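Local coordinates for protein glycosyl hydrolase, family 38 (Enterococcus faecalis, PDB 5KBP) that probably hydrolyses alpha-mannosidic linkages, as expected of a family 38 glycosyl hydrolase, a group of metal-binding carbohydrate-processing enzymes, at residues V121-F126 against A147-R152; F186-A191 against D265-V270; F126-G131 against A191-N196; H53-T58 against Y90-D95. All blocks are in the same frame, centred on the assembly; numbering follows the deposited sequence.

Interaction 1: residues V121-F126 against A147-R152; sequences VQLGYF and AAAFGR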
loop_
_atom_site.group_PDB
_atom_site.type_symbol
_atom_site.label_atom_id
_atom_site.label_comp_id
_atom_site.label_asym_id
_atom_site.label_seq_id
_atom_site.Cartn_x
_atom_site.Cartn_y
_atom_site.Cartn_z
ATOM N N VAL A 121 -21.626 17.967 13.517
ATOM C CA VAL A 121 -21.468 19.388 13.798
ATOM C C VAL A 121 -21.742 20.153 12.512
ATOM O O VAL A 121 -21.072 19.944 11.494
ATOM C CB VAL A 121 -20.067 19.692 14.343
ATOM C CG1 VAL A 121 -19.853 21.195 14.446
ATOM C CG2 VAL A 121 -19.879 19.034 15.692
ATOM N N GLN A 122 -22.738 21.035 12.545
ATOM C CA GLN A 122 -23.183 21.731 11.339
ATOM C C GLN A 122 -22.310 22.957 11.068
ATOM O O GLN A 122 -22.762 24.102 11.053
ATOM C CB GLN A 122 -24.657 22.102 11.461
ATOM C CG GLN A 122 -25.578 20.894 11.566
ATOM C CD GLN A 122 -27.046 21.269 11.534
ATOM O OE1 GLN A 122 -27.701 21.166 10.497
ATOM N NE2 GLN A 122 -27.572 21.703 12.673
ATOM N N LEU A 123 -21.027 22.686 10.837
ATOM C CA LEU A 123 -20.042 23.728 10.573
ATOM C C LEU A 123 -19.050 23.224 9.539
ATOM O O LEU A 123 -18.424 22.179 9.739
ATOM C CB LEU A 123 -19.311 24.134 11.856
ATOM C CG LEU A 123 -18.125 25.082 11.676
ATOM C CD1 LEU A 123 -18.599 26.462 11.241
ATOM C CD2 LEU A 123 -17.301 25.163 12.952
ATOM N N GLY A 124 -18.906 23.961 8.441
ATOM C CA GLY A 124 -17.835 23.691 7.502
ATOM C C GLY A 124 -16.491 23.921 8.160
ATOM O O GLY A 124 -16.230 25.008 8.680
ATOM N N TYR A 125 -15.632 22.908 8.158
ATOM C CA TYR A 125 -14.385 22.932 8.919
ATOM C C TYR A 125 -13.214 22.935 7.940
ATOM O O TYR A 125 -12.870 21.898 7.367
ATOM C CB TYR A 125 -14.326 21.740 9.872
ATOM C CG TYR A 125 -13.424 21.931 11.073
ATOM C CD1 TYR A 125 -13.682 22.923 12.009
ATOM C CD2 TYR A 125 -12.333 21.099 11.285
ATOM C CE1 TYR A 125 -12.863 23.096 13.114
ATOM C CE2 TYR A 125 -11.512 21.261 12.386
ATOM C CZ TYR A 125 -11.782 22.260 13.297
ATOM O OH TYR A 125 -10.966 22.425 14.393
ATOM N N PHE A 126 -12.604 24.105 7.752
ATOM C CA PHE A 126 -11.426 24.262 6.897
ATOM C C PHE A 126 -10.312 24.964 7.670
ATOM O O PHE A 126 -9.850 26.039 7.278
ATOM C CB PHE A 126 -11.774 25.042 5.631
ATOM C CG PHE A 126 -12.934 24.478 4.865
ATOM C CD1 PHE A 126 -12.737 23.493 3.913
ATOM C CD2 PHE A 126 -14.221 24.940 5.090
ATOM C CE1 PHE A 126 -13.799 22.975 3.203
ATOM C CE2 PHE A 126 -15.289 24.424 4.382
ATOM C CZ PHE A 126 -15.075 23.441 3.438
ATOM N N ALA A 147 -22.683 27.510 8.107
ATOM C CA ALA A 147 -21.502 28.251 8.523
ATOM C C ALA A 147 -20.253 27.441 8.205
ATOM O O ALA A 147 -20.300 26.217 8.065
ATOM C CB ALA A 147 -21.555 28.598 10.016
ATOM N N ALA A 148 -19.128 28.146 8.097
ATOM C CA ALA A 148 -17.853 27.524 7.767
ATOM C C ALA A 148 -16.733 28.224 8.520
ATOM O O ALA A 148 -16.602 29.449 8.444
ATOM C CB ALA A 148 -17.583 27.574 6.258
ATOM N N ALA A 149 -15.931 27.445 9.243
ATOM C CA ALA A 149 -14.774 27.956 9.965
ATOM C C ALA A 149 -13.511 27.665 9.166
ATOM O O ALA A 149 -13.291 26.527 8.738
ATOM C CB ALA A 149 -14.676 27.332 11.358
ATOM N N PHE A 150 -12.684 28.691 8.971
ATOM C CA PHE A 150 -11.482 28.573 8.158
ATOM C C PHE A 150 -10.360 29.382 8.794
ATOM O O PHE A 150 -10.578 30.171 9.717
ATOM C CB PHE A 150 -11.733 29.035 6.716
ATOM C CG PHE A 150 -12.199 30.459 6.607
ATOM C CD1 PHE A 150 -13.538 30.779 6.760
ATOM C CD2 PHE A 150 -11.298 31.479 6.346
ATOM C CE1 PHE A 150 -13.970 32.087 6.660
ATOM C CE2 PHE A 150 -11.723 32.790 6.245
ATOM C CZ PHE A 150 -13.062 33.095 6.401
ATOM N N GLY A 151 -9.146 29.185 8.283
ATOM C CA GLY A 151 -7.980 29.823 8.862
ATOM C C GLY A 151 -7.133 30.619 7.889
ATOM O O GLY A 151 -6.426 31.546 8.295
ATOM N N ARG A 152 -7.190 30.274 6.605
ATOM C CA ARG A 152 -6.379 30.921 5.584
ATOM C C ARG A 152 -7.266 31.600 4.549
ATOM O O ARG A 152 -8.409 31.192 4.321
ATOM C CB ARG A 152 -5.459 29.912 4.885
ATOM C CG ARG A 152 -4.535 29.150 5.819
ATOM C CD ARG A 152 -3.778 28.071 5.062
ATOM N NE ARG A 152 -2.874 27.317 5.926
ATOM C CZ ARG A 152 -1.576 27.572 6.052
ATOM N NH1 ARG A 152 -1.025 28.565 5.368
ATOM N NH2 ARG A 152 -0.828 26.833 6.860
#

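Interaction 2: residues F186-A191 against D265-V270; sequences FGLLFA and DYLKAV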
loop_
_atom_site.group_PDB
_atom_site.type_symbol
_atom_site.label_atom_id
_atom_site.label_comp_id
_atom_site.label_asym_id
_atom_site.label_seq_id
_atom_site.Cartn_x
_atom_site.Cartn_y
_atom_site.Cartn_z
ATOM N N PHE A 186 -22.331 32.156 6.919
ATOM C CA PHE A 186 -21.620 32.820 8.004
ATOM C C PHE A 186 -20.193 32.292 8.074
ATOM O O PHE A 186 -19.976 31.077 8.132
ATOM C CB PHE A 186 -22.334 32.602 9.338
ATOM C CG PHE A 186 -21.585 33.150 10.518
ATOM C CD1 PHE A 186 -21.507 34.516 10.729
ATOM C CD2 PHE A 186 -20.959 32.301 11.415
ATOM C CE1 PHE A 186 -20.816 35.026 11.810
ATOM C CE2 PHE A 186 -20.268 32.806 12.501
ATOM C CZ PHE A 186 -20.197 34.170 12.697
ATOM N N GLY A 187 -19.224 33.203 8.068
ATOM C CA GLY A 187 -17.816 32.851 8.088
ATOM C C GLY A 187 -17.209 33.114 9.456
ATOM O O GLY A 187 -17.331 34.215 9.998
ATOM N N LEU A 188 -16.556 32.089 10.001
ATOM C CA LEU A 188 -15.862 32.172 11.283
ATOM C C LEU A 188 -14.370 32.020 11.020
ATOM O O LEU A 188 -13.903 30.930 10.673
ATOM C CB LEU A 188 -16.367 31.104 12.251
ATOM C CG LEU A 188 -15.774 31.108 13.663
ATOM C CD1 LEU A 188 -16.020 32.447 14.342
ATOM C CD2 LEU A 188 -16.342 29.967 14.495
ATOM N N LEU A 189 -13.625 33.108 11.184
ATOM C CA LEU A 189 -12.198 33.130 10.897
ATOM C C LEU A 189 -11.403 32.901 12.175
ATOM O O LEU A 189 -11.664 33.541 13.199
ATOM C CB LEU A 189 -11.791 34.461 10.262
ATOM C CG LEU A 189 -10.287 34.716 10.150
ATOM C CD1 LEU A 189 -9.642 33.753 9.164
ATOM C CD2 LEU A 189 -10.013 36.161 9.761
ATOM N N PHE A 190 -10.434 31.986 12.111
ATOM C CA PHE A 190 -9.459 31.820 13.188
ATOM C C PHE A 190 -8.428 32.935 13.039
ATOM O O PHE A 190 -7.316 32.744 12.541
ATOM C CB PHE A 190 -8.818 30.438 13.139
ATOM C CG PHE A 190 -9.801 29.305 13.254
ATOM C CD1 PHE A 190 -10.553 29.137 14.404
ATOM C CD2 PHE A 190 -9.962 28.400 12.218
ATOM C CE1 PHE A 190 -11.456 28.097 14.515
ATOM C CE2 PHE A 190 -10.863 27.357 12.322
ATOM C CZ PHE A 190 -11.611 27.205 13.473
ATOM N N ALA A 191 -8.824 34.137 13.473
ATOM C CA ALA A 191 -7.979 35.312 13.282
ATOM C C ALA A 191 -6.683 35.207 14.071
ATOM O O ALA A 191 -5.677 35.821 13.697
ATOM C CB ALA A 191 -8.741 36.579 13.672
ATOM N N ASP A 265 -22.754 25.488 20.263
ATOM C CA ASP A 265 -23.195 26.508 21.208
ATOM C C ASP A 265 -22.615 27.877 20.868
ATOM O O ASP A 265 -23.307 28.894 20.991
ATOM C CB ASP A 265 -22.814 26.108 22.633
ATOM C CG ASP A 265 -23.636 24.945 23.150
ATOM O OD1 ASP A 265 -24.707 24.672 22.570
ATOM O OD2 ASP A 265 -23.215 24.309 24.140
ATOM N N TYR A 266 -21.350 27.927 20.445
ATOM C CA TYR A 266 -20.736 29.209 20.110
ATOM C C TYR A 266 -21.417 29.849 18.906
ATOM O O TYR A 266 -21.738 31.043 18.923
ATOM C CB TYR A 266 -19.241 29.031 19.847
ATOM C CG TYR A 266 -18.548 30.315 19.439
ATOM C CD1 TYR A 266 -18.319 31.325 20.363
ATOM C CD2 TYR A 266 -18.128 30.518 18.130
ATOM C CE1 TYR A 266 -17.689 32.503 19.998
ATOM C CE2 TYR A 266 -17.496 31.693 17.756
ATOM C CZ TYR A 266 -17.280 32.682 18.695
ATOM O OH TYR A 266 -16.652 33.853 18.331
ATOM N N LEU A 267 -21.645 29.065 17.847
ATOM C CA LEU A 267 -22.256 29.603 16.634
ATOM C C LEU A 267 -23.640 30.175 16.913
ATOM O O LEU A 267 -24.011 31.217 16.358
ATOM C CB LEU A 267 -22.334 28.517 15.560
ATOM C CG LEU A 267 -21.031 28.186 14.829
ATOM C CD1 LEU A 267 -21.200 26.952 13.959
ATOM C CD2 LEU A 267 -20.579 29.374 13.997
ATOM N N LYS A 268 -24.420 29.508 17.764
ATOM C CA LYS A 268 -25.743 30.020 18.107
ATOM C C LYS A 268 -25.644 31.344 18.855
ATOM O O LYS A 268 -26.459 32.249 18.643
ATOM C CB LYS A 268 -26.502 28.987 18.940
ATOM C CG LYS A 268 -27.846 29.470 19.461
ATOM C CD LYS A 268 -28.372 28.551 20.552
ATOM C CE LYS A 268 -29.573 29.156 21.261
ATOM N NZ LYS A 268 -29.910 28.411 22.506
ATOM N N ALA A 269 -24.639 31.481 19.723
ATOM C CA ALA A 269 -24.530 32.672 20.560
ATOM C C ALA A 269 -23.954 33.860 19.795
ATOM O O ALA A 269 -24.427 34.990 19.959
ATOM C CB ALA A 269 -23.674 32.371 21.791
ATOM N N VAL A 270 -22.939 33.631 18.959
ATOM C CA VAL A 270 -22.256 34.750 18.313
ATOM C C VAL A 270 -23.118 35.339 17.200
ATOM O O VAL A 270 -23.140 36.560 16.999
ATOM C CB VAL A 270 -20.869 34.313 17.800
ATOM C CG1 VAL A 270 -20.988 33.219 16.747
ATOM C CG2 VAL A 270 -20.106 35.506 17.246
#

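Interaction 3: residues F126-G131 against A191-N196; sequences FPDTFG and ANWYSN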
loop_
_atom_site.group_PDB
_atom_site.type_symbol
_atom_site.label_atom_id
_atom_site.label_comp_id
_atom_site.label_asym_id
_atom_site.label_seq_id
_atom_site.Cartn_x
_atom_site.Cartn_y
_atom_site.Cartn_z
ATOM N N PHE A 126 -12.604 24.105 7.752
ATOM C CA PHE A 126 -11.426 24.262 6.897
ATOM C C PHE A 126 -10.312 24.964 7.670
ATOM O O PHE A 126 -9.850 26.039 7.278
ATOM C CB PHE A 126 -11.774 25.042 5.631
ATOM C CG PHE A 126 -12.934 24.478 4.865
ATOM C CD1 PHE A 126 -12.737 23.493 3.913
ATOM C CD2 PHE A 126 -14.221 24.940 5.090
ATOM C CE1 PHE A 126 -13.799 22.975 3.203
ATOM C CE2 PHE A 126 -15.289 24.424 4.382
ATOM C CZ PHE A 126 -15.075 23.441 3.438
ATOM N N PRO A 127 -9.838 24.367 8.767
ATOM C CA PRO A 127 -8.902 25.100 9.634
ATOM C C PRO A 127 -7.539 25.330 9.007
ATOM O O PRO A 127 -6.885 26.328 9.333
ATOM C CB PRO A 127 -8.808 24.204 10.876
ATOM C CG PRO A 127 -9.051 22.834 10.351
ATOM C CD PRO A 127 -10.048 22.983 9.229
ATOM N N ASP A 128 -7.091 24.449 8.109
ATOM C CA ASP A 128 -5.746 24.539 7.554
ATOM C C ASP A 128 -5.735 24.369 6.038
ATOM O O ASP A 128 -4.690 24.046 5.465
ATOM C CB ASP A 128 -4.832 23.499 8.211
ATOM C CG ASP A 128 -3.368 23.871 8.124
ATOM O OD1 ASP A 128 -3.069 25.078 8.013
ATOM O OD2 ASP A 128 -2.517 22.958 8.168
ATOM N N THR A 129 -6.870 24.585 5.377
ATOM C CA THR A 129 -6.951 24.376 3.937
ATOM C C THR A 129 -6.166 25.455 3.198
ATOM O O THR A 129 -6.327 26.650 3.463
ATOM C CB THR A 129 -8.410 24.377 3.480
ATOM O OG1 THR A 129 -9.167 23.465 4.287
ATOM C CG2 THR A 129 -8.513 23.954 2.021
ATOM N N PHE A 130 -5.314 25.027 2.267
ATOM C CA PHE A 130 -4.478 25.940 1.486
ATOM C C PHE A 130 -5.347 26.578 0.411
ATOM O O PHE A 130 -5.411 26.113 -0.728
ATOM C CB PHE A 130 -3.293 25.203 0.872
ATOM C CG PHE A 130 -2.499 24.386 1.857
ATOM C CD1 PHE A 130 -2.400 24.766 3.187
ATOM C CD2 PHE A 130 -1.847 23.234 1.446
ATOM C CE1 PHE A 130 -1.671 24.009 4.086
ATOM C CE2 PHE A 130 -1.115 22.478 2.339
ATOM C CZ PHE A 130 -1.026 22.865 3.661
ATOM N N GLY A 131 -6.027 27.662 0.775
ATOM C CA GLY A 131 -6.935 28.315 -0.146
ATOM C C GLY A 131 -8.291 27.643 -0.185
ATOM O O GLY A 131 -8.381 26.412 -0.172
ATOM N N ALA A 191 -8.824 34.137 13.473
ATOM C CA ALA A 191 -7.979 35.312 13.282
ATOM C C ALA A 191 -6.683 35.207 14.071
ATOM O O ALA A 191 -5.677 35.821 13.697
ATOM C CB ALA A 191 -8.741 36.579 13.672
ATOM N N ASN A 192 -6.687 34.444 15.162
ATOM C CA ASN A 192 -5.478 34.117 15.906
ATOM C C ASN A 192 -5.133 32.637 15.784
ATOM O O ASN A 192 -4.604 32.038 16.724
ATOM C CB ASN A 192 -5.625 34.520 17.372
ATOM C CG ASN A 192 -5.414 36.005 17.590
ATOM O OD1 ASN A 192 -4.281 36.471 17.702
ATOM N ND2 ASN A 192 -6.507 36.756 17.651
ATOM N N TRP A 193 -5.449 32.040 14.630
ATOM C CA TRP A 193 -5.178 30.637 14.322
ATOM C C TRP A 193 -5.988 29.703 15.215
ATOM O O TRP A 193 -6.555 30.132 16.224
ATOM C CB TRP A 193 -3.678 30.343 14.438
ATOM C CG TRP A 193 -3.211 29.195 13.596
ATOM C CD1 TRP A 193 -2.536 28.089 14.023
ATOM C CD2 TRP A 193 -3.384 29.038 12.181
ATOM N NE1 TRP A 193 -2.276 27.256 12.963
ATOM C CE2 TRP A 193 -2.787 27.814 11.821
ATOM C CE3 TRP A 193 -3.985 29.815 11.184
ATOM C CZ2 TRP A 193 -2.771 27.349 10.507
ATOM C CZ3 TRP A 193 -3.971 29.349 9.880
ATOM C CH2 TRP A 193 -3.369 28.127 9.555
ATOM N N TYR A 194 -6.063 28.422 14.845
ATOM C CA TYR A 194 -6.802 27.443 15.633
ATOM C C TYR A 194 -6.010 26.927 16.831
ATOM O O TYR A 194 -6.292 25.827 17.322
ATOM C CB TYR A 194 -7.250 26.272 14.750
ATOM C CG TYR A 194 -6.149 25.606 13.949
ATOM C CD1 TYR A 194 -5.261 24.718 14.548
ATOM C CD2 TYR A 194 -6.016 25.842 12.587
ATOM C CE1 TYR A 194 -4.260 24.101 13.816
ATOM C CE2 TYR A 194 -5.021 25.229 11.848
ATOM C CZ TYR A 194 -4.147 24.360 12.467
ATOM O OH TYR A 194 -3.155 23.751 11.730
ATOM N N SER A 195 -5.036 27.698 17.317
ATOM C CA SER A 195 -4.207 27.286 18.440
ATOM C C SER A 195 -4.064 28.374 19.497
ATOM O O SER A 195 -3.183 28.268 20.357
ATOM C CB SER A 195 -2.818 26.864 17.951
ATOM O OG SER A 195 -2.201 27.906 17.215
ATOM N N ASN A 196 -4.904 29.412 19.458
ATOM C CA ASN A 196 -4.755 30.515 20.402
ATOM C C ASN A 196 -5.007 30.069 21.836
ATOM O O ASN A 196 -4.441 30.645 22.772
ATOM C CB ASN A 196 -5.697 31.660 20.028
ATOM C CG ASN A 196 -7.156 31.258 20.094
ATOM O OD1 ASN A 196 -7.516 30.126 19.773
ATOM N ND2 ASN A 196 -8.008 32.186 20.516
#

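Interaction 4: residues H53-T58 against Y90-D95; sequences HLDGQT and YILQDD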
loop_
_atom_site.group_PDB
_atom_site.type_symbol
_atom_site.label_atom_id
_atom_site.label_comp_id
_atom_site.label_asym_id
_atom_site.label_seq_id
_atom_site.Cartn_x
_atom_site.Cartn_y
_atom_site.Cartn_z
ATOM N N HIS A 53 -14.023 18.476 20.076
ATOM C CA HIS A 53 -14.296 18.580 18.649
ATOM C C HIS A 53 -13.320 17.691 17.887
ATOM O O HIS A 53 -12.105 17.916 17.926
ATOM C CB HIS A 53 -14.185 20.029 18.185
ATOM C CG HIS A 53 -14.714 20.259 16.804
ATOM N ND1 HIS A 53 -13.892 20.443 15.714
ATOM C CD2 HIS A 53 -15.982 20.336 16.337
ATOM C CE1 HIS A 53 -14.631 20.625 14.635
ATOM N NE2 HIS A 53 -15.903 20.565 14.985
ATOM N N LEU A 54 -13.852 16.694 17.184
ATOM C CA LEU A 54 -13.028 15.670 16.543
ATOM C C LEU A 54 -12.575 16.090 15.146
ATOM O O LEU A 54 -12.683 15.335 14.181
ATOM C CB LEU A 54 -13.785 14.349 16.498
ATOM C CG LEU A 54 -12.903 13.102 16.571
ATOM C CD1 LEU A 54 -12.057 13.126 17.838
ATOM C CD2 LEU A 54 -13.748 11.839 16.495
ATOM N N ASP A 55 -12.068 17.318 15.039
ATOM C CA ASP A 55 -11.371 17.807 13.851
ATOM C C ASP A 55 -12.241 17.783 12.595
ATOM O O ASP A 55 -11.718 17.742 11.478
ATOM C CB ASP A 55 -10.077 17.018 13.619
ATOM C CG ASP A 55 -9.052 17.801 12.829
ATOM O OD1 ASP A 55 -9.133 19.046 12.824
ATOM O OD2 ASP A 55 -8.160 17.175 12.216
ATOM N N GLY A 56 -13.563 17.800 12.749
ATOM C CA GLY A 56 -14.449 17.912 11.605
ATOM C C GLY A 56 -14.466 16.736 10.654
ATOM O O GLY A 56 -15.061 16.842 9.578
ATOM N N GLN A 57 -13.849 15.612 11.016
ATOM C CA GLN A 57 -13.739 14.457 10.134
ATOM C C GLN A 57 -14.184 13.203 10.872
ATOM O O GLN A 57 -13.755 12.959 12.004
ATOM C CB GLN A 57 -12.301 14.297 9.627
ATOM C CG GLN A 57 -11.248 14.527 10.696
ATOM C CD GLN A 57 -9.844 14.256 10.200
ATOM O OE1 GLN A 57 -9.631 13.403 9.340
ATOM N NE2 GLN A 57 -8.876 14.988 10.736
ATOM N N THR A 58 -15.037 12.408 10.224
ATOM C CA THR A 58 -15.563 11.188 10.824
ATOM C C THR A 58 -14.619 9.999 10.692
ATOM O O THR A 58 -14.821 8.994 11.385
ATOM C CB THR A 58 -16.911 10.827 10.192
ATOM O OG1 THR A 58 -16.729 10.577 8.794
ATOM C CG2 THR A 58 -17.911 11.960 10.370
ATOM N N TYR A 90 -15.949 13.632 5.983
ATOM C CA TYR A 90 -15.271 12.355 6.168
ATOM C C TYR A 90 -13.784 12.565 6.425
ATOM O O TYR A 90 -13.212 11.964 7.341
ATOM C CB TYR A 90 -15.497 11.467 4.943
ATOM C CG TYR A 90 -14.777 10.138 4.979
ATOM C CD1 TYR A 90 -15.186 9.124 5.837
ATOM C CD2 TYR A 90 -13.697 9.891 4.143
ATOM C CE1 TYR A 90 -14.530 7.904 5.868
ATOM C CE2 TYR A 90 -13.036 8.676 4.165
ATOM C CZ TYR A 90 -13.457 7.687 5.029
ATOM O OH TYR A 90 -12.801 6.477 5.053
ATOM N N ILE A 91 -13.147 13.424 5.630
ATOM C CA ILE A 91 -11.760 13.822 5.829
ATOM C C ILE A 91 -11.663 15.328 5.618
ATOM O O ILE A 91 -12.572 15.965 5.083
ATOM C CB ILE A 91 -10.792 13.076 4.884
ATOM C CG1 ILE A 91 -11.336 13.059 3.451
ATOM C CG2 ILE A 91 -10.549 11.659 5.376
ATOM C CD1 ILE A 91 -10.851 14.202 2.583
ATOM N N LEU A 92 -10.541 15.895 6.054
ATOM C CA LEU A 92 -10.231 17.301 5.818
ATOM C C LEU A 92 -9.365 17.385 4.566
ATOM O O LEU A 92 -8.182 17.035 4.598
ATOM C CB LEU A 92 -9.522 17.915 7.021
ATOM C CG LEU A 92 -10.268 17.888 8.355
ATOM C CD1 LEU A 92 -9.538 18.745 9.381
ATOM C CD2 LEU A 92 -11.711 18.342 8.182
ATOM N N GLN A 93 -9.951 17.849 3.470
ATOM C CA GLN A 93 -9.330 17.764 2.159
ATOM C C GLN A 93 -8.632 19.065 1.782
ATOM O O GLN A 93 -8.757 20.092 2.451
ATOM C CB GLN A 93 -10.375 17.419 1.092
ATOM C CG GLN A 93 -11.207 18.612 0.626
ATOM C CD GLN A 93 -12.305 18.998 1.600
ATOM O OE1 GLN A 93 -12.310 18.568 2.754
ATOM N NE2 GLN A 93 -13.247 19.810 1.134
ATOM N N ASP A 94 -7.883 18.999 0.684
ATOM C CA ASP A 94 -7.462 20.188 -0.039
ATOM C C ASP A 94 -8.546 20.535 -1.050
ATOM O O ASP A 94 -8.988 19.670 -1.814
ATOM C CB ASP A 94 -6.125 19.967 -0.743
ATOM C CG ASP A 94 -5.651 21.201 -1.489
ATOM O OD1 ASP A 94 -6.088 21.407 -2.641
ATOM O OD2 ASP A 94 -4.849 21.971 -0.920
ATOM N N ASP A 95 -8.973 21.798 -1.051
ATOM C CA ASP A 95 -10.134 22.184 -1.848
ATOM C C ASP A 95 -9.860 22.062 -3.342
ATOM O O ASP A 95 -10.613 21.406 -4.069
ATOM C CB ASP A 95 -10.562 23.608 -1.491
ATOM C CG ASP A 95 -11.470 23.656 -0.277
ATOM O OD1 ASP A 95 -11.994 22.591 0.111
ATOM O OD2 ASP A 95 -11.669 24.755 0.282
#

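Interaction 1: residues V121-F126 against A147-R152
Gly124 and Ala148 face each other as bridge partners between two parallel strands, with their CA atoms 3.8 Å apart. So close is the pairing that Gly124 O also takes a CA-H...O contact from Ala148 CA at 3.1 Å. From this pair the hydrogen bonds alternate along the edge. Gly124 N donates to Ala147 O at 2.7 Å, Ala149 N to Gly124 O over a distance so short that its exact value is doubtful, and Phe126 N to Ala149 O at 2.7 Å. Beyond them the pairing fades, since Gly151 N reaches Phe126 O only at 3.4 Å, a weak bond. Leu123 has CG anti to the backbone N (chi1 172°), which puts CG near Ala149. Of its methyls, CD1 touches Ala147 CB at 3.8 Å, and CD2 touches Ala149 CB at the same distance. On the face carrying Ala148, the Phe126 ring brings its edge to that residue's CB, and Phe126 CB rests 4.1 Å from Phe150 CB. Outside this shell, Leu123 touches Phe263 and Leu267 of helix 263-270, and the Phe126 side chain meets Phe89 and Met140. The pair belongs to a beta-alpha-beta unit whose connecting helix is 136-141; strand 124-126 forms one margin of a mixed sheet, and strand 147-150 is flanked on its other edge by strand 184-189.

Interaction 2: residues F186-A191 against D265-V270
Tyr266, which meets Leu188 across the contact, offers its backbone O to two N-H groups of the next helical turn: Val270 N at 2.9 Å and, more weakly, Ala269 N at 3.0 Å. This routine helical bonding sets Tyr266, Leu267 and Val270 along one side of the helix, and everything that then crosses to the strand is apolar. From the strand come Phe186 and Leu188, two residues apart and therefore pointing the same way. The Leu188 CG is anti to the backbone N (chi1 -177°), and CD1 arrives at the edge of the Tyr266 ring, in its plane, 3.8 Å from CE2. Phe186 in turn presents a ring edge: Leu267 CD2 lies near that ring's plane, 3.8 Å from CE2. Leu267 CD2 also approaches Leu188 CD2 at 4.3 Å, bringing the two strand side chains together on one leucine. Val270 CG1 has a double role, sitting 4.2 Å from Phe186 CZ and also over one face of the Tyr266 ring, offset toward its rim. The phenol is anchored at its far end, where Tyr266 OH is hydrogen-bonded to His226 O. The axes of segments 265-270 and 186-189, parts of helix 263-270 and strand 184-189, are 115° apart, with Leu228 of strand 226-231 touching both Leu188 and Tyr266, Glu174 of strand 174-178 lying beside Phe186, and strand 147-150 bonded to the backbone of 184-189.

Interaction 3: residues F126-G131 against A191-N196
Pro127 meets Tyr194 twice, once through its side chain and once through its carbonyl. Its CB packs 3.7 Å from Tyr194 CD2, while its O lies at the edge of the same ring, near the ring plane, 3.3 Å from CE2. Tyr194 CG, placed between the backbone N and the carbonyl carbon (chi1 53°), lies on the Pro127 side of its own backbone. One residue on, Asp128 turns its carboxylate to both aromatic residues. OD1 comes to the edge of the Trp193 indole, near its plane and 3.4 Å from both CZ2 and CH2, with carboxylate and ring planes 85° apart. Asp128 CG lies 3.6 Å from Tyr194 OH, but that hydroxyl is hydrogen-bonded to Asp234 OD1. Within their own loop, the two aromatic rings overlap face over face, offset, with Tyr194 CE2 above the indole and Trp193 NE1 above the phenol ring. Both loops follow strands of the N-terminal domain, 124-126 and 184-189. No hydrogen bond joins the segments. Oxygens of Pro127 and Asp128 face the C-H rims of the rings, where the slight positive charge of the hydrogens would be expected to suit them, and the stronger demand of Asp128 OD1 is met elsewhere, by a salt bridge to Arg152 NE.

Interaction 4: residues H53-T58 against Y90-D95
Leu92 lies against the turn at Asp55, its CD1 touching both the main chain and the carboxylate. Leu92 CD1 is 3.2 Å from Asp55 O and 3.5 Å from Asp55 OD1, while Leu92 CD2 is 3.9 Å from Gly56 O. Residues 54-57 form a type I' beta turn, and the positive phi of Gly56 (67°) is one that glycine readily adopts. Asp55 OD2 takes two hydrogen bonds, from Gln57 NE2 (2.7 Å, above the carboxylate plane) and from Trp17 N. Gln57 NE2 also serves Trp17 O, so Asp55 OD2 and Gln57 NE2 are both satisfied in this buried site. Gln57 CG lies between the backbone N and the carbonyl carbon (chi1 42°); beyond it the extended chain crosses Leu92 at about a right angle, the amide passing Leu92 CG. Gln57 CB rests 3.4 Å from Tyr90 O. Farther along, Thr58 OG1 reaches Tyr90 CD1 at 3.6 Å, and a weak hydrogen bond ties that hydroxyl to Phe89 O. These two loops follow strands 52-53 and 84-85; helix 100-117 packs on Thr58 and Tyr90, helix 59-65 on Tyr90 and Ile91, and Tyr125 of strand 124-126 touches Asp55 and Leu92.

All four contacts are buried within the N-terminal family 38 region, yet their chemistry follows their place in it. Interaction 1 is main-chain pairing inside the sheet; interaction 2 packs helix 263-270 on the same sheet through apolar side chains, with strands 147-150 and 184-189 as neighbours, Phe150 O lying 3.0 Å from Phe190 N. Interactions 3 and 4 join loops instead, and there carbonyls and carboxylates meet aromatic rims or methyls, while the carboxylates of Asp128 and Asp55 also bond to Arg152 and Trp17. Interaction 3, which includes a partly exposed tryptophan, continues strands 124-126 and 184-189 into loops, sharing Phe126 with interaction 1 and Ala191 with interaction 2. Interaction 4 touches 1 and 3 but stays about 7 Å from interaction 2 at the nearest atoms.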